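PDB 1Z24: insecticyanin A form from Manduca sexta, which binds the blue bile pigment biliverdin IX gamma and, mixed with carotenes, gives the hornworm its green camouflage. Local coordinates for residues 21-24 against 25-29; 145-148 against 149-153. All coordinates share one frame; numbering follows the deposited sequence.

Contact 1 joins the short helix 20-23 to the first strand of the lipocalin barrel, and contact 2 lies within helix 144-154, packed on the outside of that barrel. Their centres are 18 Å apart and their nearest atoms about 8 Å, so the two do not touch. Both meet strand 113-122: F23 and W27 at A114, and V148, V149 and V152 at Y113. Contact 1 is the one nearer the pigment, since E29 belongs to the biliverdin pocket and the W27 side chain comes within about 6 Å of the chromophore. In contact 2 the side chain of V149 is about 14 Å from the bound biliverdin.

Contact 1: residues 21-24 against 25-29; sequences SAFA and GAWHE
F23 swings its ring to the side of its own carbonyl carbon (chi1 -167°), while W27 turns CG beside its backbone N. The two aromatic side chains thereby meet at the C-terminal end of helix 20-23, F23 from its last residue and W27 from the strand that follows, crossing at about a right angle. The indole NE1 sits 3.9 Å above the phenyl plane of F23, over its centre, while CZ2 of W27 comes 3.8 Å from CE1 of F23. The phenyl ring and the five-membered ring of the indole lie obliquely, planes 34° apart. The same NE1 of W27 donates to the backbone O of F23 at 2.9 Å; the N-H...O angle is 150° and the donor lies nearly in line with the C=O bond. One residue thus offers both a carbonyl and a ring face to the indole, two contacts that should restrict its rotation. Between them A24 leaves helical geometry and G25 opens the strand. The G-x-W sequence here is the lipocalin signature at the start of the first barrel strand. Around it, F18 meets F23 edge-to-face, NZ of K137 hydrogen-bonds to the O of A24, A114 of strand 113-122 touches both rings, and strand 44-50 pairs with strand 25-32.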
loop_
_atom_site.group_PDB
_atom_site.type_symbol
_atom_site.label_atom_id
_atom_site.label_comp_id
_atom_site.label_asym_id
_atom_site.label_seq_id
_atom_site.Cartn_x
_atom_site.Cartn_y
_atom_site.Cartn_z
ATOM N N SER A 21 -15.249 0.128 26.217
ATOM C CA SER A 21 -15.124 0.176 27.637
ATOM C C SER A 21 -13.903 -0.539 28.091
ATOM O O SER A 21 -13.316 -0.203 29.113
ATOM C CB SER A 21 -16.335 -0.315 28.390
ATOM O OG SER A 21 -16.206 -1.698 28.586
ATOM N N ALA A 22 -13.526 -1.550 27.334
ATOM C CA ALA A 22 -12.356 -2.287 27.722
ATOM C C ALA A 22 -11.137 -1.443 27.380
ATOM O O ALA A 22 -10.081 -1.497 28.003
ATOM C CB ALA A 22 -12.366 -3.574 26.905
ATOM N N PHE A 23 -11.282 -0.619 26.368
ATOM C CA PHE A 23 -10.162 0.191 25.972
ATOM C C PHE A 23 -9.865 1.368 26.856
ATOM O O PHE A 23 -8.752 1.865 26.893
ATOM C CB PHE A 23 -10.454 0.621 24.543
ATOM C CG PHE A 23 -9.298 1.234 23.800
ATOM C CD1 PHE A 23 -8.263 0.418 23.340
ATOM C CD2 PHE A 23 -9.264 2.606 23.526
ATOM C CE1 PHE A 23 -7.179 0.953 22.630
ATOM C CE2 PHE A 23 -8.183 3.163 22.833
ATOM C CZ PHE A 23 -7.151 2.331 22.371
ATOM N N ALA A 24 -10.882 1.813 27.533
ATOM C CA ALA A 24 -10.747 2.929 28.420
ATOM C C ALA A 24 -9.587 2.757 29.414
ATOM O O ALA A 24 -9.206 1.662 29.839
ATOM C CB ALA A 24 -12.122 3.251 29.054
ATOM N N GLY A 25 -8.976 3.868 29.783
ATOM C CA GLY A 25 -7.857 3.846 30.704
ATOM C C GLY A 25 -6.768 4.848 30.350
ATOM O O GLY A 25 -6.922 5.703 29.509
ATOM N N ALA A 26 -5.642 4.746 31.014
ATOM C CA ALA A 26 -4.521 5.639 30.783
ATOM C C ALA A 26 -3.453 4.963 29.928
ATOM O O ALA A 26 -2.770 3.985 30.292
ATOM C CB ALA A 26 -3.977 6.005 32.146
ATOM N N TRP A 27 -3.293 5.490 28.748
ATOM C CA TRP A 27 -2.313 4.877 27.868
ATOM C C TRP A 27 -1.048 5.683 27.779
ATOM O O TRP A 27 -1.109 6.882 27.496
ATOM C CB TRP A 27 -2.937 4.780 26.441
ATOM C CG TRP A 27 -4.043 3.780 26.310
ATOM C CD1 TRP A 27 -5.397 4.032 26.310
ATOM C CD2 TRP A 27 -3.864 2.336 26.172
ATOM N NE1 TRP A 27 -6.064 2.830 26.181
ATOM C CE2 TRP A 27 -5.174 1.774 26.061
ATOM C CE3 TRP A 27 -2.752 1.480 26.131
ATOM C CZ2 TRP A 27 -5.403 0.392 25.918
ATOM C CZ3 TRP A 27 -3.022 0.092 26.028
ATOM C CH2 TRP A 27 -4.311 -0.425 25.950
ATOM N N HIS A 28 0.083 5.011 28.013
ATOM C CA HIS A 28 1.382 5.631 27.936
ATOM C C HIS A 28 1.920 5.442 26.538
ATOM O O HIS A 28 1.803 4.354 25.942
ATOM C CB HIS A 28 2.402 4.999 28.876
ATOM C CG HIS A 28 1.870 5.022 30.271
ATOM N ND1 HIS A 28 0.914 4.130 30.688
ATOM C CD2 HIS A 28 2.196 5.856 31.326
ATOM C CE1 HIS A 28 0.665 4.431 31.952
ATOM N NE2 HIS A 28 1.423 5.459 32.381
ATOM N N GLU A 29 2.497 6.509 26.000
ATOM C CA GLU A 29 3.045 6.426 24.653
ATOM C C GLU A 29 4.482 5.926 24.752
ATOM O O GLU A 29 5.361 6.697 24.987
ATOM C CB GLU A 29 2.984 7.819 24.033
ATOM C CG GLU A 29 3.760 7.837 22.710
ATOM C CD GLU A 29 3.712 9.193 22.146
ATOM O OE1 GLU A 29 2.722 9.640 21.568
ATOM O OE2 GLU A 29 4.809 9.853 22.401
#

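Contact 2: residues 145-148 against 149-153; sequences TKEV and VDNVL
This is a contact between successive turns of one helix, 144-154, at the protein surface, where K146 meets D150 and N151 reaches back to E147. The ammonium NZ of K146 forms a salt bridge to OD1 of D150 at 3.1 Å, on the syn side of that oxygen, and adds a weak bond to OD2 at 3.3 Å. A bend at chi2 (-120°) turns the lysine chain forward, toward the next turn and its carboxylate. N151 works on the backbone instead: its ND2 donates to the O of E147 at 3.0 Å, with a straight N-H...O angle of 166° and the acceptor in the amide plane. The backbone N of N151 grips that same oxygen at 3.1 Å from the opposite face of the carbonyl plane. The side chains of E147 and N151 run side by side, their flat groups about 80° apart. Helical bonds continue the pattern, V149 N to T145 O at 2.8 Å and V152 N to V148 O at 3.0 Å. With V148, V149 and V152 on Y113 of strand 113-122 and the polar K146, E147, D150 and N151 turned elsewhere, the helix is amphipathic, as expected of the one flanking a lipocalin barrel.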
loop_
_atom_site.group_PDB
_atom_site.type_symbol
_atom_site.label_atom_id
_atom_site.label_comp_id
_atom_site.label_asym_id
_atom_site.label_seq_id
_atom_site.Cartn_x
_atom_site.Cartn_y
_atom_site.Cartn_z
ATOM N N THR A 145 4.897 -8.845 27.145
ATOM C CA THR A 145 4.170 -7.928 26.355
ATOM C C THR A 145 5.039 -7.338 25.287
ATOM O O THR A 145 4.548 -7.067 24.199
ATOM C CB THR A 145 3.470 -6.955 27.296
ATOM O OG1 THR A 145 2.499 -7.738 27.990
ATOM C CG2 THR A 145 2.886 -5.748 26.548
ATOM N N LYS A 146 6.329 -7.159 25.572
ATOM C CA LYS A 146 7.242 -6.592 24.560
ATOM C C LYS A 146 7.327 -7.548 23.400
ATOM O O LYS A 146 7.280 -7.176 22.254
ATOM C CB LYS A 146 8.650 -6.396 25.029
ATOM C CG LYS A 146 9.255 -5.324 24.190
ATOM C CD LYS A 146 10.485 -5.727 23.399
ATOM C CE LYS A 146 10.958 -4.573 22.515
ATOM N NZ LYS A 146 11.744 -4.974 21.331
ATOM N N GLU A 147 7.446 -8.807 23.707
ATOM C CA GLU A 147 7.504 -9.787 22.661
ATOM C C GLU A 147 6.167 -9.860 21.893
ATOM O O GLU A 147 6.121 -10.065 20.655
ATOM C CB GLU A 147 7.896 -11.145 23.244
ATOM C CG GLU A 147 8.440 -12.137 22.179
ATOM C CD GLU A 147 8.263 -13.642 22.501
ATOM O OE1 GLU A 147 8.648 -14.587 21.769
ATOM O OE2 GLU A 147 7.635 -13.849 23.652
ATOM N N VAL A 148 5.093 -9.740 22.626
ATOM C CA VAL A 148 3.814 -9.781 21.987
ATOM C C VAL A 148 3.704 -8.654 20.962
ATOM O O VAL A 148 3.437 -8.869 19.774
ATOM C CB VAL A 148 2.726 -9.661 23.013
ATOM C CG1 VAL A 148 1.430 -9.396 22.227
ATOM C CG2 VAL A 148 2.592 -11.077 23.646
ATOM N N VAL A 149 4.010 -7.466 21.431
ATOM C CA VAL A 149 3.960 -6.284 20.584
ATOM C C VAL A 149 4.841 -6.418 19.348
ATOM O O VAL A 149 4.470 -6.126 18.224
ATOM C CB VAL A 149 4.425 -5.090 21.457
ATOM C CG1 VAL A 149 4.733 -3.869 20.627
ATOM C CG2 VAL A 149 3.335 -4.725 22.445
ATOM N N ASP A 150 6.035 -6.879 19.559
ATOM C CA ASP A 150 6.902 -7.002 18.434
ATOM C C ASP A 150 6.411 -7.963 17.389
ATOM O O ASP A 150 6.677 -7.794 16.209
ATOM C CB ASP A 150 8.217 -7.656 18.839
ATOM C CG ASP A 150 9.197 -6.820 19.610
ATOM O OD1 ASP A 150 10.084 -7.385 20.265
ATOM O OD2 ASP A 150 9.000 -5.492 19.520
ATOM N N ASN A 151 5.740 -8.998 17.808
ATOM C CA ASN A 151 5.283 -9.953 16.815
ATOM C C ASN A 151 4.064 -9.454 16.073
ATOM O O ASN A 151 3.863 -9.739 14.897
ATOM C CB ASN A 151 4.951 -11.229 17.520
ATOM C CG ASN A 151 6.162 -12.144 17.540
ATOM O OD1 ASN A 151 6.314 -12.999 16.656
ATOM N ND2 ASN A 151 7.040 -11.971 18.540
ATOM N N VAL A 152 3.240 -8.700 16.774
ATOM C CA VAL A 152 2.044 -8.160 16.159
ATOM C C VAL A 152 2.460 -7.103 15.115
ATOM O O VAL A 152 1.989 -7.097 13.929
ATOM C CB VAL A 152 1.082 -7.619 17.241
ATOM C CG1 VAL A 152 0.019 -6.724 16.619
ATOM C CG2 VAL A 152 0.259 -8.729 17.873
ATOM N N LEU A 153 3.336 -6.223 15.581
ATOM C CA LEU A 153 3.852 -5.172 14.733
ATOM C C LEU A 153 4.401 -5.733 13.447
ATOM O O LEU A 153 4.157 -5.197 12.408
ATOM C CB LEU A 153 5.098 -4.523 15.302
ATOM C CG LEU A 153 4.784 -3.215 15.918
ATOM C CD1 LEU A 153 6.138 -2.711 16.271
ATOM C CD2 LEU A 153 4.102 -2.260 14.941
#